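Local coordinates for putative lipoprotein (Parabacteroides distasonis ATCC 8503, PDB 3JX8), which is of unknown function but may take part in cell adhesion or lipid binding, consistent with its adhesin-like beta-helical head domain, at residues K96-L101 and N118-N123; E35-D40 and I111-K116; K199-I204 and D219-G224. All coordinates share one frame; numbering follows the deposited sequence.

Contact 1: residues K96-L101 and N118-N123; sequences KELKEL and NRMEIN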
# COMPACT_ATOMS: atom_id res chain seq x y z
N LYS A 96 -30.31 5.82 -8.40
CA LYS A 96 -30.80 6.66 -7.31
C LYS A 96 -29.65 7.05 -6.38
O LYS A 96 -29.58 8.19 -5.95
CB LYS A 96 -31.94 5.98 -6.56
CG LYS A 96 -33.11 5.52 -7.49
CD LYS A 96 -34.32 6.45 -7.48
CE LYS A 96 -35.23 6.35 -8.76
NZ LYS A 96 -35.38 4.96 -9.35
N GLU A 97 -28.72 6.13 -6.13
CA GLU A 97 -27.63 6.37 -5.19
C GLU A 97 -26.42 5.52 -5.57
O GLU A 97 -26.59 4.40 -6.05
CB GLU A 97 -28.09 5.98 -3.80
CG GLU A 97 -27.05 6.11 -2.70
CD GLU A 97 -27.59 5.67 -1.34
OE1 GLU A 97 -28.67 5.02 -1.32
OE2 GLU A 97 -26.94 5.95 -0.30
N LEU A 98 -25.22 6.04 -5.33
CA LEU A 98 -23.99 5.26 -5.53
C LEU A 98 -23.25 5.17 -4.21
O LEU A 98 -22.62 6.13 -3.77
CB LEU A 98 -23.11 5.90 -6.58
CG LEU A 98 -21.77 5.21 -6.89
CD1 LEU A 98 -21.99 3.77 -7.44
CD2 LEU A 98 -21.01 6.09 -7.85
N LYS A 99 -23.35 4.01 -3.58
CA LYS A 99 -22.71 3.78 -2.31
C LYS A 99 -21.28 3.33 -2.51
O LYS A 99 -20.44 3.62 -1.69
CB LYS A 99 -23.42 2.69 -1.52
CG LYS A 99 -24.87 2.94 -1.27
CD LYS A 99 -25.46 1.86 -0.36
CE LYS A 99 -26.93 2.13 -0.07
NZ LYS A 99 -27.41 1.22 1.02
N GLU A 100 -21.04 2.59 -3.58
CA GLU A 100 -19.71 2.05 -3.83
C GLU A 100 -19.36 1.91 -5.31
O GLU A 100 -20.10 1.27 -6.09
CB GLU A 100 -19.54 0.72 -3.12
CG GLU A 100 -18.13 0.28 -3.12
CD GLU A 100 -17.94 -1.02 -2.40
OE1 GLU A 100 -18.56 -1.18 -1.34
OE2 GLU A 100 -17.17 -1.88 -2.89
N LEU A 101 -18.23 2.50 -5.67
CA LEU A 101 -17.62 2.43 -6.97
C LEU A 101 -16.31 1.64 -6.87
O LEU A 101 -15.41 1.97 -6.08
CB LEU A 101 -17.30 3.84 -7.48
CG LEU A 101 -16.53 3.88 -8.80
CD1 LEU A 101 -17.37 3.23 -9.91
CD2 LEU A 101 -16.11 5.31 -9.17
N ASN A 118 -24.82 9.86 1.65
CA ASN A 118 -24.80 9.33 2.99
C ASN A 118 -23.39 8.73 3.17
O ASN A 118 -22.52 9.39 3.73
CB ASN A 118 -25.92 8.33 3.18
CG ASN A 118 -25.86 7.62 4.51
OD1 ASN A 118 -25.20 8.07 5.46
ND2 ASN A 118 -26.56 6.50 4.60
N ARG A 119 -23.17 7.51 2.68
CA ARG A 119 -21.82 6.98 2.55
C ARG A 119 -21.51 6.67 1.12
O ARG A 119 -22.16 5.82 0.53
CB ARG A 119 -21.62 5.70 3.36
CG ARG A 119 -21.53 5.99 4.82
CD ARG A 119 -21.57 4.74 5.68
NE ARG A 119 -22.06 5.07 7.03
CZ ARG A 119 -23.35 5.07 7.39
NH1 ARG A 119 -24.31 4.73 6.53
NH2 ARG A 119 -23.68 5.40 8.64
N MSE A 120 -20.50 7.36 0.59
CA MSE A 120 -19.96 7.05 -0.71
C MSE A 120 -18.50 6.55 -0.60
O MSE A 120 -17.62 7.27 -0.09
CB MSE A 120 -20.05 8.25 -1.65
CG MSE A 120 -19.57 7.91 -3.08
SE MSE A 120 -19.55 9.43 -4.25
CE MSE A 120 -21.42 9.26 -4.86
N GLU A 121 -18.26 5.35 -1.11
CA GLU A 121 -16.92 4.75 -1.16
C GLU A 121 -16.44 4.60 -2.60
O GLU A 121 -17.08 3.91 -3.41
CB GLU A 121 -16.96 3.38 -0.50
CG GLU A 121 -15.61 2.71 -0.42
CD GLU A 121 -15.69 1.39 0.29
OE1 GLU A 121 -16.29 1.33 1.38
OE2 GLU A 121 -15.16 0.40 -0.23
N ILE A 122 -15.32 5.24 -2.92
CA ILE A 122 -14.66 5.13 -4.22
C ILE A 122 -13.38 4.29 -4.10
O ILE A 122 -12.49 4.63 -3.30
CB ILE A 122 -14.27 6.50 -4.75
CG1 ILE A 122 -15.50 7.38 -4.84
CG2 ILE A 122 -13.63 6.41 -6.13
CD1 ILE A 122 -15.24 8.60 -5.62
N ASN A 123 -13.31 3.21 -4.87
CA ASN A 123 -12.14 2.32 -4.91
C ASN A 123 -11.63 2.24 -6.35
O ASN A 123 -12.35 1.79 -7.24
CB ASN A 123 -12.47 0.93 -4.41
CG ASN A 123 -13.01 0.91 -2.98
OD1 ASN A 123 -12.37 1.39 -2.05
ND2 ASN A 123 -14.18 0.32 -2.81
O HOH W 1 -25.22 7.90 -0.23
O HOH W 2 -24.71 5.51 1.49
O HOH W 3 -28.12 5.71 2.12
O HOH W 4 -15.27 -2.30 -0.22
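Glu100 and Leu101 lie beside Glu121 and Ile122 as successive rungs in one face of a parallel beta-solenoid. Glu121 N donates to Lys99 O, Leu101 N to Glu121 O at 2.9 Å, and Asn123 N to Leu101 O. Glu100 and Glu121 leave the same face of the sheet side by side, each with CG anti to the backbone N and extended beyond it; their carboxylates stack with planes 12° apart. Glu100 OE1 and Glu121 OE2 are 3.9 Å apart, so the like charges should repel. Amide N-H groups probably moderate this: Asn123 ND2 reaches the anti lone pair of Glu121 OE2 at 2.8 Å in a nearly straight bond (170°), and Asn102 ND2 holds Glu100 OE2. Asn123 also accepts from Asn144 ND2 of the next rung. Such piles of like residues on neighbouring coils are a hallmark of the parallel beta-helix, consistent with membership of the pectate-lyase-like clan. On the buried face Leu101 CD2 meets Ile122 CG2 at 4.1 Å, and Ile26 of the preceding rung covers Leu98 and Leu101. Selenomethionine Met120 bends at chi3 (-88°), placing CE 3.5 Å from Leu98 O and close to Leu98 CB. Where the chain turns the corner at Asn118 and Arg119, water takes over from direct bonding. Glu97 OE2 accepts from three waters, the shortest bond being 2.6 Å to water 1; these waters in turn accept from Asn118 N, Arg119 N and Asn118 ND2.

Contact 2: residues E35-D40 and I111-K116; sequences EYEQSD and ISKPTK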
# COMPACT_ATOMS: atom_id res chain seq x y z
N GLU A 35 -19.58 8.70 -17.53
CA GLU A 35 -20.28 9.77 -16.82
C GLU A 35 -21.43 9.21 -16.00
O GLU A 35 -22.33 8.56 -16.56
CB GLU A 35 -20.89 10.75 -17.80
CG GLU A 35 -19.92 11.55 -18.55
CD GLU A 35 -20.61 12.46 -19.56
OE1 GLU A 35 -21.88 12.53 -19.58
OE2 GLU A 35 -19.87 13.12 -20.32
N TYR A 36 -21.43 9.49 -14.70
CA TYR A 36 -22.45 8.98 -13.80
C TYR A 36 -23.07 10.14 -13.06
O TYR A 36 -22.42 11.16 -12.81
CB TYR A 36 -21.86 7.95 -12.80
CG TYR A 36 -22.86 7.57 -11.72
CD1 TYR A 36 -23.79 6.57 -11.93
CD2 TYR A 36 -22.90 8.25 -10.51
CE1 TYR A 36 -24.73 6.26 -10.97
CE2 TYR A 36 -23.84 7.96 -9.55
CZ TYR A 36 -24.75 6.95 -9.78
OH TYR A 36 -25.71 6.66 -8.83
N GLU A 37 -24.34 10.00 -12.71
CA GLU A 37 -25.02 10.90 -11.79
C GLU A 37 -26.01 10.14 -10.93
O GLU A 37 -26.56 9.12 -11.34
CB GLU A 37 -25.80 12.01 -12.52
CG GLU A 37 -24.99 12.88 -13.50
CD GLU A 37 -23.88 13.74 -12.86
OE1 GLU A 37 -23.88 13.99 -11.63
OE2 GLU A 37 -22.98 14.21 -13.62
N GLN A 38 -26.21 10.62 -9.72
CA GLN A 38 -27.32 10.14 -8.92
C GLN A 38 -28.54 10.89 -9.43
O GLN A 38 -28.44 12.07 -9.76
CB GLN A 38 -27.09 10.42 -7.43
CG GLN A 38 -25.95 9.58 -6.84
CD GLN A 38 -25.80 9.73 -5.34
OE1 GLN A 38 -25.18 8.88 -4.68
NE2 GLN A 38 -26.38 10.81 -4.78
N SER A 39 -29.68 10.20 -9.51
CA SER A 39 -30.92 10.79 -10.04
C SER A 39 -32.14 10.00 -9.59
O SER A 39 -32.09 8.79 -9.45
CB SER A 39 -30.86 10.86 -11.57
OG SER A 39 -32.13 11.08 -12.19
N ASP A 40 -33.24 10.71 -9.38
CA ASP A 40 -34.54 10.07 -9.09
C ASP A 40 -35.29 9.66 -10.35
O ASP A 40 -36.31 9.00 -10.24
CB ASP A 40 -35.42 10.97 -8.23
CG ASP A 40 -34.88 11.11 -6.82
OD1 ASP A 40 -34.37 10.10 -6.24
OD2 ASP A 40 -34.94 12.26 -6.30
N ILE A 111 -18.42 12.41 -12.10
CA ILE A 111 -19.73 12.85 -11.59
C ILE A 111 -19.71 14.37 -11.63
O ILE A 111 -18.80 14.98 -11.04
CB ILE A 111 -19.98 12.40 -10.14
CG1 ILE A 111 -19.91 10.89 -10.04
CG2 ILE A 111 -21.32 12.93 -9.63
CD1 ILE A 111 -20.32 10.36 -8.68
N SER A 112 -20.69 14.98 -12.31
CA SER A 112 -20.65 16.43 -12.55
C SER A 112 -21.69 17.29 -11.86
O SER A 112 -21.48 18.49 -11.75
CB SER A 112 -20.74 16.72 -14.05
OG SER A 112 -19.52 16.40 -14.69
N LYS A 113 -22.78 16.69 -11.40
CA LYS A 113 -23.88 17.44 -10.80
C LYS A 113 -23.78 17.40 -9.29
O LYS A 113 -23.07 16.54 -8.76
CB LYS A 113 -25.22 16.85 -11.25
CG LYS A 113 -25.41 16.92 -12.76
CD LYS A 113 -26.81 16.48 -13.16
CE LYS A 113 -26.99 16.42 -14.69
NZ LYS A 113 -28.45 16.36 -15.07
N PRO A 114 -24.51 18.30 -8.60
CA PRO A 114 -24.59 18.28 -7.15
C PRO A 114 -25.04 16.92 -6.67
O PRO A 114 -26.05 16.41 -7.12
CB PRO A 114 -25.65 19.32 -6.82
CG PRO A 114 -25.62 20.24 -7.94
CD PRO A 114 -25.34 19.40 -9.14
N THR A 115 -24.26 16.33 -5.77
CA THR A 115 -24.50 14.99 -5.30
C THR A 115 -24.62 15.01 -3.79
O THR A 115 -23.72 15.52 -3.10
CB THR A 115 -23.34 14.11 -5.71
OG1 THR A 115 -23.19 14.19 -7.13
CG2 THR A 115 -23.56 12.66 -5.24
N LYS A 116 -25.73 14.50 -3.28
CA LYS A 116 -25.92 14.35 -1.85
C LYS A 116 -25.53 12.91 -1.49
O LYS A 116 -25.98 11.98 -2.13
CB LYS A 116 -27.37 14.65 -1.49
CG LYS A 116 -27.74 14.29 -0.05
CD LYS A 116 -29.05 14.94 0.39
CE LYS A 116 -29.72 14.20 1.56
NZ LYS A 116 -31.13 14.72 1.82
O HOH W 5 -24.78 13.35 -9.23
O HOH W 6 -27.65 13.54 -5.44
O HOH W 7 -27.14 14.33 -8.16
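Tyr36 and Ile111 run alongside each other with CA atoms 5.2 Å apart, but at Gln38 and Thr115 the CA atoms have parted to 6.7 Å, and side chains and water span the gap. Glu37 is the main bridge. Bent at chi2 (-64°), it turns its carboxylate to the backbone of the opposite turn, where OE2 accepts from Ser112 N at 2.7 Å and OE1 from Lys113 N at 2.9 Å. Both donors come in on the syn side, somewhat out of the carboxylate plane, so one carboxylate grips the N-H groups of two consecutive residues. The Lys113 chain crosses Glu37 at about a right angle, its CB 3.2 Å from Glu37 OE1, while its ammonium group lies too far off for a salt bridge. Water 5 donates to Glu37 OE1 and Thr115 OG1 and accepts from Gln38 N. Further along, extended Gln38 gives NE2 to Lys116 O at 2.9 Å, with Thr115 CG2 close to the same nitrogen; its other amide atom, OE1, accepts from Leu98 N. Water 6 links Gln38 NE2 with Lys116 N, and water 7 joins Gln38 O to Pro114 O. On the buried side Ile111 CD1 sits at the edge of the Tyr36 ring, 3.8 Å from CD2, and the phenol OH is bonded to Ser95 OG. Met120 packs against Gln38, Ile111 and Thr115. The arrangement belongs to a corner of a beta-solenoid coil, where strand 108-111 ends beside strand 33-38 and the chain swings into strand 115-117.

Contact 3: residues K199-I204 and D219-G224; sequences KAECNI and DANIVG. With SO4 (sulfate ion), chain I.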
# COMPACT_ATOMS: atom_id res chain seq x y z
N LYS A 199 -10.50 18.41 12.36
CA LYS A 199 -9.56 17.42 12.85
C LYS A 199 -9.07 16.56 11.70
O LYS A 199 -9.86 16.11 10.87
CB LYS A 199 -10.23 16.50 13.87
CG LYS A 199 -10.86 17.25 15.05
CD LYS A 199 -10.96 16.40 16.35
CE LYS A 199 -11.90 15.20 16.24
NZ LYS A 199 -12.22 14.56 17.59
N ALA A 200 -7.77 16.33 11.64
CA ALA A 200 -7.18 15.45 10.64
C ALA A 200 -6.13 14.52 11.23
O ALA A 200 -5.32 14.90 12.11
CB ALA A 200 -6.58 16.24 9.53
N GLU A 201 -6.13 13.29 10.71
CA GLU A 201 -5.09 12.30 10.97
C GLU A 201 -4.35 12.01 9.66
O GLU A 201 -4.99 11.72 8.64
CB GLU A 201 -5.74 11.01 11.43
CG GLU A 201 -4.75 10.00 11.95
CD GLU A 201 -5.39 8.64 12.21
OE1 GLU A 201 -6.62 8.64 12.49
OE2 GLU A 201 -4.65 7.60 12.13
N CYS A 202 -3.03 12.10 9.69
CA CYS A 202 -2.20 11.89 8.52
C CYS A 202 -1.19 10.80 8.79
O CYS A 202 -0.43 10.85 9.77
CB CYS A 202 -1.46 13.16 8.19
SG CYS A 202 -2.52 14.48 7.63
N ASN A 203 -1.20 9.79 7.95
CA ASN A 203 -0.28 8.67 8.07
C ASN A 203 0.43 8.43 6.78
O ASN A 203 -0.24 8.29 5.74
CB ASN A 203 -1.03 7.41 8.42
CG ASN A 203 -1.65 7.48 9.80
OD1 ASN A 203 -0.94 7.42 10.81
ND2 ASN A 203 -2.96 7.60 9.86
N ILE A 204 1.76 8.33 6.86
CA ILE A 204 2.62 7.98 5.73
C ILE A 204 3.54 6.80 6.04
O ILE A 204 4.23 6.76 7.06
CB ILE A 204 3.53 9.15 5.30
CG1 ILE A 204 2.68 10.39 4.94
CG2 ILE A 204 4.41 8.75 4.09
CD1 ILE A 204 3.49 11.55 4.37
N ASP A 219 -2.99 15.04 13.78
CA ASP A 219 -2.24 13.90 14.24
C ASP A 219 -1.39 13.47 13.04
O ASP A 219 -1.92 13.01 12.01
CB ASP A 219 -3.27 12.88 14.70
CG ASP A 219 -2.68 11.61 15.21
OD1 ASP A 219 -1.44 11.52 15.36
OD2 ASP A 219 -3.49 10.68 15.46
N ALA A 220 -0.08 13.69 13.14
CA ALA A 220 0.85 13.61 12.02
C ALA A 220 1.84 12.46 12.26
O ALA A 220 2.63 12.50 13.21
CB ALA A 220 1.57 14.94 11.84
N ASN A 221 1.77 11.42 11.42
CA ASN A 221 2.55 10.20 11.61
C ASN A 221 3.27 9.82 10.34
O ASN A 221 2.65 9.74 9.26
CB ASN A 221 1.65 9.03 12.02
CG ASN A 221 0.83 9.36 13.27
OD1 ASN A 221 1.39 9.48 14.35
ND2 ASN A 221 -0.45 9.59 13.11
N ILE A 222 4.57 9.58 10.47
CA ILE A 222 5.41 9.17 9.35
C ILE A 222 6.32 8.04 9.79
O ILE A 222 7.00 8.11 10.85
CB ILE A 222 6.32 10.31 8.84
CG1 ILE A 222 5.50 11.57 8.52
CG2 ILE A 222 7.20 9.82 7.67
CD1 ILE A 222 6.32 12.83 8.20
N VAL A 223 6.30 6.99 8.98
CA VAL A 223 7.24 5.90 9.08
C VAL A 223 7.92 5.81 7.73
O VAL A 223 7.38 5.24 6.77
CB VAL A 223 6.52 4.57 9.46
CG1 VAL A 223 7.53 3.38 9.46
CG2 VAL A 223 5.83 4.73 10.84
N GLY A 224 9.11 6.39 7.63
CA GLY A 224 9.87 6.44 6.37
C GLY A 224 10.46 7.82 6.09
O GLY A 224 10.72 8.57 6.99
S SO4 I . -14.36 16.32 19.19
O1 SO4 I . -12.92 16.49 19.13
O2 SO4 I . -14.72 15.02 18.63
O3 SO4 I . -14.78 16.46 20.58
O4 SO4 I . -15.01 17.39 18.46
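Asn203 and Asn221 stand side by side, pointing the same way, their amide planes 10° apart. Asn221 ND2 gives a weak, bent bond to Asn203 OD1 at 3.2 Å. Each amide also reaches back along its own strand: Asn203 ND2 donates to Glu201 OE2 at 2.8 Å and Asn221 ND2 to Asp219 OD1 at 3.1 Å, both from above the carboxylate plane. These bonds hold the two amides in line and may ease the repulsion between the carboxylates, whose Glu201 OE2 and Asp219 OD2 are 4.7 Å apart. Asn203 ND2 also donates to Asn183 OD1, continuing the row into the preceding rung. Beneath, five backbone bonds set the spacing, from Asp219 N to Ala200 O up to Val223 N to Ile204 O, with strand directions 4° apart. The opposite face is apolar: Ile204 lies against Ile222 (CB to CG2, 4.4 Å), and Cys202 with both isoleucines packs on Ile228 from across the interior. Outside the pairing, Lys199 NZ holds a sulfate, probably from the crystallisation liquor, and Val223 packs on Ala125 of the second subunit. In-register parallel strands with an asparagine ladder outside and aligned aliphatic residues inside are typical of the parallel beta-helix.

In the fold
Contacts 1 and 3 belong to the same parallel sheet, their centres about 26 Å apart: contact 1 lies nearer the middle of the chain, contact 3 toward its C-terminal end. Both combine a buried aliphatic face with a partly exposed row of acids and asparagines, though contact 3 keeps its ladder throughout whereas contact 1 gives way to waters at the corner. Contact 2 lies next to contact 1, centres about 11 Å apart, and joins the coil's other strands where their backbones diverge, relying on side-chain-to-backbone bonds and water. Contacts 1 and 2 interlock along the chain and touch directly, Leu98 packing on Tyr36 and Lys96 on Asp40. All three are partly buried, and only contact 3 reaches the second subunit.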